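Local coordinates for uncharacterized peroxidase-related protein (Silicibacter sp., PDB 2PFX) that is of unknown function but is probably an oxidoreductase of the AhpD-like, peroxidase-related kind, at residues F46-E49 with K50-F54; Q67-K70 with L71-E74; E139-E142 with A143-E146; W159-A162 with N163-F167. All blocks are in the same frame, centred on the assembly; numbering follows the deposited sequence. Where two conformers were deposited one is given.

Contact 1: residues F46-E49 with K50-F54; sequences FNVE and KLNAF
Asn-47 and Lys-50 carry the packed side of this local contact, where the chain turns into helix 48-63. With CG of Asn-47 anti to the backbone N (chi1 -180°), the amide swings over the first turn, and Lys-50 N donates to Asn-47 OD1 at 3.2 Å. The donor stands 41° out of the carbonyl plane, so the bond does not follow a lone pair. The aliphatic part of Lys-50 crosses the amide, its CG 3.7 Å from Asn-47 CG, and its CD then lies 3.8 Å from Phe-46 CZ. Beyond this the ammonium group leaves the contact for a salt bridge with Asp-60 of the second subunit, while the Phe-46 ring meets Trp-159 of that subunit edge-to-face.

The arrangement is a helix N-cap: Asn-47 sits just before the first turn, its side chain receiving an amide N-H that has no earlier helical carbonyl to bond. Its backbone O serves too, accepting from Leu-51 N at 3.1 Å. Were Asn-47 an alanine, Lys-50 N would probably lose its capping acceptor and the lysine methylenes their cover on that side.

The other side is loose. Glu-49 and Asn-52 run side by side, their carboxylate and amide planes 52° apart, yet Glu-49 OE1 stays 3.9 Å from Asn-52 ND2. A water spans them, accepting from Asn-52 ND2 at 3.1 Å and giving a weak bond to Glu-49 OE1. Both residues are exposed, and Val-48 CG2 comes within 3.8 Å of Asn-52 OD1.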
# COMPACT_ATOMS: atom_id res chain seq x y z
N PHE A 46 -5.30 35.26 -9.89
CA PHE A 46 -6.53 35.93 -9.47
C PHE A 46 -6.33 36.80 -8.24
O PHE A 46 -7.14 37.66 -7.91
CB PHE A 46 -7.65 34.91 -9.21
CG PHE A 46 -7.46 34.07 -7.96
CD1 PHE A 46 -6.69 32.92 -8.04
CD2 PHE A 46 -8.05 34.41 -6.75
CE1 PHE A 46 -6.50 32.14 -6.92
CE2 PHE A 46 -7.85 33.63 -5.63
CZ PHE A 46 -7.07 32.49 -5.72
N ASN A 47 -5.22 36.56 -7.53
CA ASN A 47 -4.93 37.33 -6.31
C ASN A 47 -3.43 37.60 -6.22
O ASN A 47 -2.63 36.68 -6.08
CB ASN A 47 -5.42 36.54 -5.11
CG ASN A 47 -5.18 37.21 -3.78
OD1 ASN A 47 -4.07 37.65 -3.50
ND2 ASN A 47 -6.24 37.26 -2.98
N VAL A 48 -3.01 38.86 -6.34
CA VAL A 48 -1.57 39.06 -6.51
C VAL A 48 -0.77 38.69 -5.26
O VAL A 48 0.40 38.35 -5.30
CB VAL A 48 -1.32 40.50 -7.00
CG1 VAL A 48 -1.79 41.56 -6.02
CG2 VAL A 48 0.17 40.60 -7.33
N GLU A 49 -1.40 38.78 -4.09
CA GLU A 49 -0.74 38.38 -2.85
C GLU A 49 -0.39 36.90 -2.89
O GLU A 49 0.67 36.46 -2.47
CB GLU A 49 -1.62 38.62 -1.65
CG GLU A 49 -1.73 40.05 -1.14
CD GLU A 49 -1.79 41.09 -2.25
OE1 GLU A 49 -0.75 41.30 -2.90
OE2 GLU A 49 -2.87 41.69 -2.46
N LYS A 50 -1.32 36.11 -3.40
CA LYS A 50 -1.09 34.68 -3.52
C LYS A 50 -0.01 34.39 -4.54
O LYS A 50 0.87 33.56 -4.32
CB LYS A 50 -2.42 34.00 -3.88
CG LYS A 50 -3.46 34.13 -2.76
CD LYS A 50 -4.60 33.15 -2.91
CE LYS A 50 -5.60 33.30 -1.76
NZ LYS A 50 -5.05 32.77 -0.48
N LEU A 51 -0.05 35.08 -5.66
CA LEU A 51 0.96 34.91 -6.71
C LEU A 51 2.34 35.28 -6.20
O LEU A 51 3.37 34.66 -6.44
CB LEU A 51 0.60 35.80 -7.90
CG LEU A 51 1.62 35.90 -9.04
CD1 LEU A 51 1.78 34.55 -9.74
CD2 LEU A 51 1.19 36.99 -10.00
N ASN A 52 2.39 36.38 -5.45
CA ASN A 52 3.62 36.84 -4.83
C ASN A 52 4.22 35.81 -3.88
O ASN A 52 5.44 35.58 -3.87
CB ASN A 52 3.33 38.14 -4.09
CG ASN A 52 3.22 39.33 -5.02
OD1 ASN A 52 3.58 39.28 -6.19
ND2 ASN A 52 2.72 40.41 -4.43
N ALA A 53 3.39 35.19 -3.06
CA ALA A 53 3.89 34.22 -2.08
C ALA A 53 4.35 32.92 -2.71
O ALA A 53 5.30 32.26 -2.26
CB ALA A 53 2.78 33.94 -1.06
N PHE A 54 3.61 32.56 -3.77
CA PHE A 54 3.93 31.35 -4.50
C PHE A 54 5.30 31.51 -5.18
O PHE A 54 6.22 30.72 -5.04
CB PHE A 54 2.86 31.03 -5.55
CG PHE A 54 3.27 29.82 -6.38
CD1 PHE A 54 3.17 28.55 -5.84
CD2 PHE A 54 3.76 29.98 -7.65
CE1 PHE A 54 3.55 27.45 -6.59
CE2 PHE A 54 4.15 28.90 -8.41
CZ PHE A 54 4.06 27.63 -7.85
O HOH W 1 2.14 40.52 -1.41

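Contact 2: residues Q67-K70 with L71-E74; sequences QLSK and LERE
Ser-69 and Glu-72 face each other as a capping box at the start of helix 70-84. The hydroxyl, held between the backbone N and the carbonyl carbon (chi1 63°), turns toward the helix and accepts from Glu-72 N at 2.9 Å. In return the extended glutamate reaches back, and its OE1 accepts from Ser-69 N at 2.8 Å, on the anti side of the carboxylate and tilted out of its plane. The other oxygen, OE2, is engaged by Arg-122 in a salt bridge, which probably helps to hold the carboxylate.

The side chain of Arg-73 folds back over the same turn in another way. Its CG passes obliquely across Leu-68, 3.8 Å from Leu-68 CB, and a bend at chi3 (-95°) brings the guanidinium back to the loop backbone. Leu-68 O lies 3.0 Å from Arg-73 NH2, while NH1 bonds the carbonyls of Leu-61 and Gly-64, joining the turn to the end of helix 48-63 and the loop after it.

Ser-69 O receives two donors from opposite faces of its carbonyl plane: Arg-73 N at 3.2 Å, and Arg-73 NE at 3.1 Å, with the oxygen only 8° out of the guanidinium plane.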
# COMPACT_ATOMS: atom_id res chain seq x y z
N GLN A 67 23.99 24.89 -2.96
CA GLN A 67 25.08 24.15 -3.63
C GLN A 67 24.55 22.97 -4.42
O GLN A 67 25.23 22.21 -5.10
CB GLN A 67 26.19 23.80 -2.63
CG GLN A 67 27.03 25.01 -2.23
CD GLN A 67 28.25 25.31 -3.07
OE1 GLN A 67 28.82 24.40 -3.69
NE2 GLN A 67 28.65 26.57 -3.11
N LEU A 68 23.24 22.84 -4.44
CA LEU A 68 22.49 22.00 -5.37
C LEU A 68 22.40 22.76 -6.68
O LEU A 68 21.98 23.92 -6.69
CB LEU A 68 21.08 21.72 -4.89
CG LEU A 68 20.86 21.05 -3.55
CD1 LEU A 68 19.37 20.72 -3.36
CD2 LEU A 68 21.69 19.78 -3.44
N SER A 69 22.77 22.18 -7.81
CA SER A 69 22.60 22.93 -9.05
C SER A 69 21.13 23.21 -9.37
O SER A 69 20.24 22.59 -8.78
CB SER A 69 23.24 22.17 -10.21
OG SER A 69 22.61 20.92 -10.44
N LYS A 70 20.91 24.12 -10.32
CA LYS A 70 19.54 24.27 -10.80
C LYS A 70 18.97 22.95 -11.32
O LYS A 70 17.84 22.60 -10.98
CB LYS A 70 19.47 25.35 -11.90
CG LYS A 70 19.61 26.73 -11.26
CD LYS A 70 19.50 27.86 -12.26
CE LYS A 70 20.69 28.81 -12.18
NZ LYS A 70 20.82 29.42 -10.82
N LEU A 71 19.77 22.24 -12.11
CA LEU A 71 19.39 20.95 -12.70
C LEU A 71 19.05 19.96 -11.61
O LEU A 71 18.03 19.28 -11.67
CB LEU A 71 20.51 20.43 -13.59
CG LEU A 71 20.41 18.99 -14.11
CD1 LEU A 71 19.11 18.76 -14.85
CD2 LEU A 71 21.63 18.68 -14.97
N GLU A 72 19.92 19.92 -10.59
CA GLU A 72 19.69 18.96 -9.52
C GLU A 72 18.32 19.15 -8.87
O GLU A 72 17.63 18.19 -8.56
CB GLU A 72 20.84 19.07 -8.51
CG GLU A 72 22.00 18.16 -8.86
CD GLU A 72 23.31 18.43 -8.14
OE1 GLU A 72 23.45 19.46 -7.46
OE2 GLU A 72 24.23 17.59 -8.27
N ARG A 73 17.95 20.42 -8.70
CA ARG A 73 16.65 20.73 -8.06
C ARG A 73 15.52 20.37 -9.00
O ARG A 73 14.49 19.89 -8.54
CB ARG A 73 16.67 22.18 -7.62
CG ARG A 73 17.64 22.41 -6.47
CD ARG A 73 17.71 23.87 -6.08
NE ARG A 73 18.81 24.52 -6.76
CZ ARG A 73 19.13 25.81 -6.71
NH1 ARG A 73 18.42 26.67 -6.00
NH2 ARG A 73 20.19 26.25 -7.38
N GLU A 74 15.74 20.58 -10.28
CA GLU A 74 14.73 20.15 -11.27
C GLU A 74 14.61 18.63 -11.30
O GLU A 74 13.51 18.11 -11.51
CB GLU A 74 15.07 20.66 -12.66
CG GLU A 74 14.77 22.12 -12.91
CD GLU A 74 13.31 22.51 -12.77
OE1 GLU A 74 12.45 21.62 -12.59
OE2 GLU A 74 13.04 23.74 -12.84

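Contact 3: residues E139-E142 with A143-E146; sequences EIEE and ADRE
The Arg-145 guanidinium has Glu-142 CA over one face, 3.6 Å above the plane, with Glu-141 O on that face too, both offset toward the rim. At its edge, in plane, sit two waters: one accepts from Arg-145 NH1 and donates to Ile-140 O, the other accepts from NE and donates to Glu-142 OE1. The Glu-142 carboxylate stands 73° from the guanidinium plane, and the two side chains cross at about a right angle. Their salt bridge joins Arg-145 NH2 to Glu-142 OE1 at 2.7 Å, with NH2 38° out of the carboxylate plane. A bend at Glu-142 chi2 (63°) folds the acid back to make it.

At this helix N-terminus, Asp-144 OD2 accepts from Glu-141 N at 2.9 Å. Glu-141 is the N-cap residue; its own carboxylate leads away to Arg-124 of the third subunit. Its carbonyl O accepts from Arg-145 N at 3.3 Å.

Arg-145 NH1 also bonds Ala-177 O of the second subunit; with a methionine in its place, Ala-177 O would probably lose that N-H and Glu-142 OE1 its charged partner, keeping at most the water. Glu-142 OE2 and Glu-146 OE1 are 4.6 Å apart, bridged by a water and both salt-bridged to Arg-149. The acids gathered at the start of helix 142-150 are thus likely to be balanced by arginines, by Lys-132 at Asp-144 OD2, and perhaps by the helix dipole.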
# COMPACT_ATOMS: atom_id res chain seq x y z
N GLU A 139 9.33 7.96 8.23
CA GLU A 139 10.32 6.91 8.44
C GLU A 139 11.74 7.39 8.16
O GLU A 139 12.71 6.64 8.23
CB GLU A 139 9.96 5.75 7.51
CG GLU A 139 8.56 5.21 7.80
CD GLU A 139 8.20 3.96 7.04
OE1 GLU A 139 9.00 3.49 6.20
OE2 GLU A 139 7.09 3.45 7.30
N ILE A 140 11.94 8.64 7.84
CA ILE A 140 13.31 9.12 7.63
C ILE A 140 14.01 9.20 8.98
O ILE A 140 13.42 9.68 9.95
CB ILE A 140 13.38 10.45 6.90
CG1 ILE A 140 12.96 10.24 5.42
CG2 ILE A 140 14.73 11.13 6.96
CD1 ILE A 140 12.20 11.49 5.07
N GLU A 141 15.24 8.68 9.01
CA GLU A 141 16.05 8.60 10.22
C GLU A 141 17.42 9.26 10.04
O GLU A 141 17.84 9.60 8.94
CB GLU A 141 16.39 7.16 10.62
CG GLU A 141 15.30 6.22 10.99
CD GLU A 141 14.94 6.19 12.46
OE1 GLU A 141 15.79 6.42 13.34
OE2 GLU A 141 13.74 5.92 12.66
N GLU A 142 18.11 9.37 11.18
CA GLU A 142 19.45 9.97 11.14
C GLU A 142 20.33 9.25 10.14
O GLU A 142 21.12 9.86 9.44
CB GLU A 142 20.01 9.91 12.55
CG GLU A 142 21.37 10.54 12.66
CD GLU A 142 21.43 12.01 12.34
OE1 GLU A 142 20.50 12.77 12.64
OE2 GLU A 142 22.45 12.46 11.78
N ALA A 143 20.23 7.93 10.03
CA ALA A 143 21.07 7.19 9.08
C ALA A 143 20.79 7.59 7.64
O ALA A 143 21.71 7.55 6.82
CB ALA A 143 20.82 5.70 9.27
N ASP A 144 19.54 7.95 7.32
CA ASP A 144 19.24 8.45 5.98
C ASP A 144 19.93 9.77 5.69
O ASP A 144 20.44 10.05 4.61
CB ASP A 144 17.73 8.63 5.83
CG ASP A 144 16.98 7.31 5.92
OD1 ASP A 144 17.38 6.36 5.23
OD2 ASP A 144 16.01 7.18 6.68
N ARG A 145 19.96 10.66 6.68
CA ARG A 145 20.68 11.92 6.52
C ARG A 145 22.18 11.66 6.41
O ARG A 145 22.89 12.38 5.70
CB ARG A 145 20.33 12.86 7.67
CG ARG A 145 18.88 13.34 7.59
CD ARG A 145 18.60 14.47 8.55
NE ARG A 145 18.70 14.08 9.95
CZ ARG A 145 17.72 13.54 10.65
NH1 ARG A 145 16.52 13.30 10.15
NH2 ARG A 145 17.94 13.21 11.92
N GLU A 146 22.69 10.64 7.09
CA GLU A 146 24.13 10.40 7.02
C GLU A 146 24.52 9.86 5.66
O GLU A 146 25.64 10.08 5.17
CB GLU A 146 24.57 9.44 8.13
CG GLU A 146 26.10 9.35 8.26
CD GLU A 146 26.75 10.68 8.58
OE1 GLU A 146 26.23 11.47 9.41
OE2 GLU A 146 27.82 10.94 7.97
O HOH W 2 14.28 12.06 11.25
O HOH W 3 20.96 15.10 11.37
O HOH W 4 24.84 10.51 11.92

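Contact 4: residues W159-A162 with N163-F167; sequences WDIA and NVTGF
The side chain of Asn-163 leaves the helix beside that of Trp-159, one turn earlier. Its CB is 3.5 Å from Trp-159 O, and CG, placed by chi1 of -87°, lies 3.7 Å from the same oxygen. There the amide divides. ND2 bends back to donate to Trp-159 O at 2.9 Å, a nearly straight bond (N-H...O 170°) with the oxygen close to the amide plane. The same nitrogen rests over one face of the indole, offset toward the rim, 3.1 Å from CE2 of Trp-159; ring and amide planes are 43° apart, so the groups do not stack flat. OD1, the other tip, bonds Tyr-44 OH of the second subunit. That tyrosine also meets the Trp-159 ring edge-to-face, which places the amide and indole together at the subunit interface.

All this lies within the long helix 155-178 of an all-helical AhpD-like fold, and the i to i+4 backbone ladder runs through it unbroken from Asn-163 N to Gly-166 N. With ND2 added to the backbone N-H, Trp-159 O takes two donors, from opposite faces of its carbonyl plane.

Two residues further along, a hydroxyl does the same. Thr-165 OG1, anti to the carbonyl carbon, donates to Ile-161 O at 2.7 Å from above the carbonyl plane, while Thr-165 N approaches the other face of Ile-161 O at 2.9 Å. The threonine faces helix 121-136 and helix 70-84 in the chain's interior, where this bond satisfies its buried hydroxyl.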
# COMPACT_ATOMS: atom_id res chain seq x y z
N TRP A 159 18.89 20.37 4.03
CA TRP A 159 17.75 21.28 4.21
C TRP A 159 17.14 21.69 2.87
O TRP A 159 15.92 21.72 2.65
CB TRP A 159 18.18 22.54 4.95
CG TRP A 159 17.07 23.54 5.11
CD1 TRP A 159 16.82 24.64 4.36
CD2 TRP A 159 16.04 23.49 6.12
NE1 TRP A 159 15.70 25.30 4.83
CE2 TRP A 159 15.21 24.60 5.91
CE3 TRP A 159 15.75 22.62 7.16
CZ2 TRP A 159 14.11 24.87 6.71
CZ3 TRP A 159 14.66 22.87 7.98
CH2 TRP A 159 13.86 23.99 7.74
N ASP A 160 18.01 22.04 1.92
CA ASP A 160 17.56 22.37 0.58
C ASP A 160 16.90 21.19 -0.11
O ASP A 160 15.89 21.35 -0.79
CB ASP A 160 18.74 22.86 -0.25
CG ASP A 160 19.26 24.23 0.13
OD1 ASP A 160 18.63 24.83 1.04
OD2 ASP A 160 20.27 24.70 -0.46
N ILE A 161 17.45 19.98 0.04
CA ILE A 161 16.80 18.84 -0.62
C ILE A 161 15.41 18.61 -0.06
O ILE A 161 14.41 18.36 -0.74
CB ILE A 161 17.67 17.58 -0.49
CG1 ILE A 161 18.98 17.63 -1.30
CG2 ILE A 161 16.88 16.35 -0.91
CD1 ILE A 161 20.02 16.68 -0.76
N ALA A 162 15.32 18.72 1.27
CA ALA A 162 14.05 18.56 1.96
C ALA A 162 13.05 19.63 1.51
O ALA A 162 11.87 19.33 1.31
CB ALA A 162 14.24 18.61 3.46
N ASN A 163 13.49 20.87 1.35
CA ASN A 163 12.49 21.90 1.02
C ASN A 163 12.04 21.79 -0.43
O ASN A 163 10.85 21.95 -0.71
CB ASN A 163 13.04 23.28 1.35
CG ASN A 163 12.75 23.62 2.80
OD1 ASN A 163 11.78 24.32 3.10
ND2 ASN A 163 13.58 23.10 3.70
N VAL A 164 12.97 21.51 -1.34
CA VAL A 164 12.58 21.33 -2.73
C VAL A 164 11.60 20.16 -2.82
O VAL A 164 10.56 20.27 -3.43
CB VAL A 164 13.79 21.13 -3.64
CG1 VAL A 164 13.37 20.72 -5.04
CG2 VAL A 164 14.60 22.42 -3.64
N THR A 165 11.96 19.05 -2.19
CA THR A 165 11.12 17.87 -2.17
C THR A 165 9.74 18.18 -1.61
O THR A 165 8.70 17.89 -2.21
CB THR A 165 11.76 16.76 -1.31
OG1 THR A 165 13.02 16.33 -1.87
CG2 THR A 165 10.88 15.52 -1.26
N GLY A 166 9.68 18.79 -0.43
CA GLY A 166 8.40 19.16 0.18
C GLY A 166 7.59 20.08 -0.70
O GLY A 166 6.37 19.90 -0.83
N PHE A 167 8.26 21.06 -1.31
CA PHE A 167 7.56 22.00 -2.20
C PHE A 167 6.84 21.27 -3.32
O PHE A 167 5.68 21.61 -3.56
CB PHE A 167 8.53 23.04 -2.73
CG PHE A 167 7.94 24.15 -3.57
CD1 PHE A 167 7.11 25.13 -3.05
CD2 PHE A 167 8.26 24.18 -4.92
CE1 PHE A 167 6.60 26.11 -3.88
CE2 PHE A 167 7.79 25.17 -5.75
CZ PHE A 167 6.98 26.14 -5.20

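Overall arrangement
Contact 4 is fully buried, whereas contacts 1, 2 and 3 mark helix starts that are only partly buried. The chemistry follows: contact 4 adds side-chain donors to carbonyls inside a continuous helix, contacts 1 and 2 cap helix-start N-H groups with Asn and Ser side chains, and contact 3, its centre about 24 Å from that of the chain, relies on charges and waters. Contacts 2 and 4 pack directly, Leu-68 CD1 lying 3.7 Å from Ile-161 CG1, and contact 1 reaches contact 4 through Phe-54 and Phe-167. Contact 3 touches none of the others. Contacts 1, 3 and 4 all meet the second subunit; contact 2 meets no other chain.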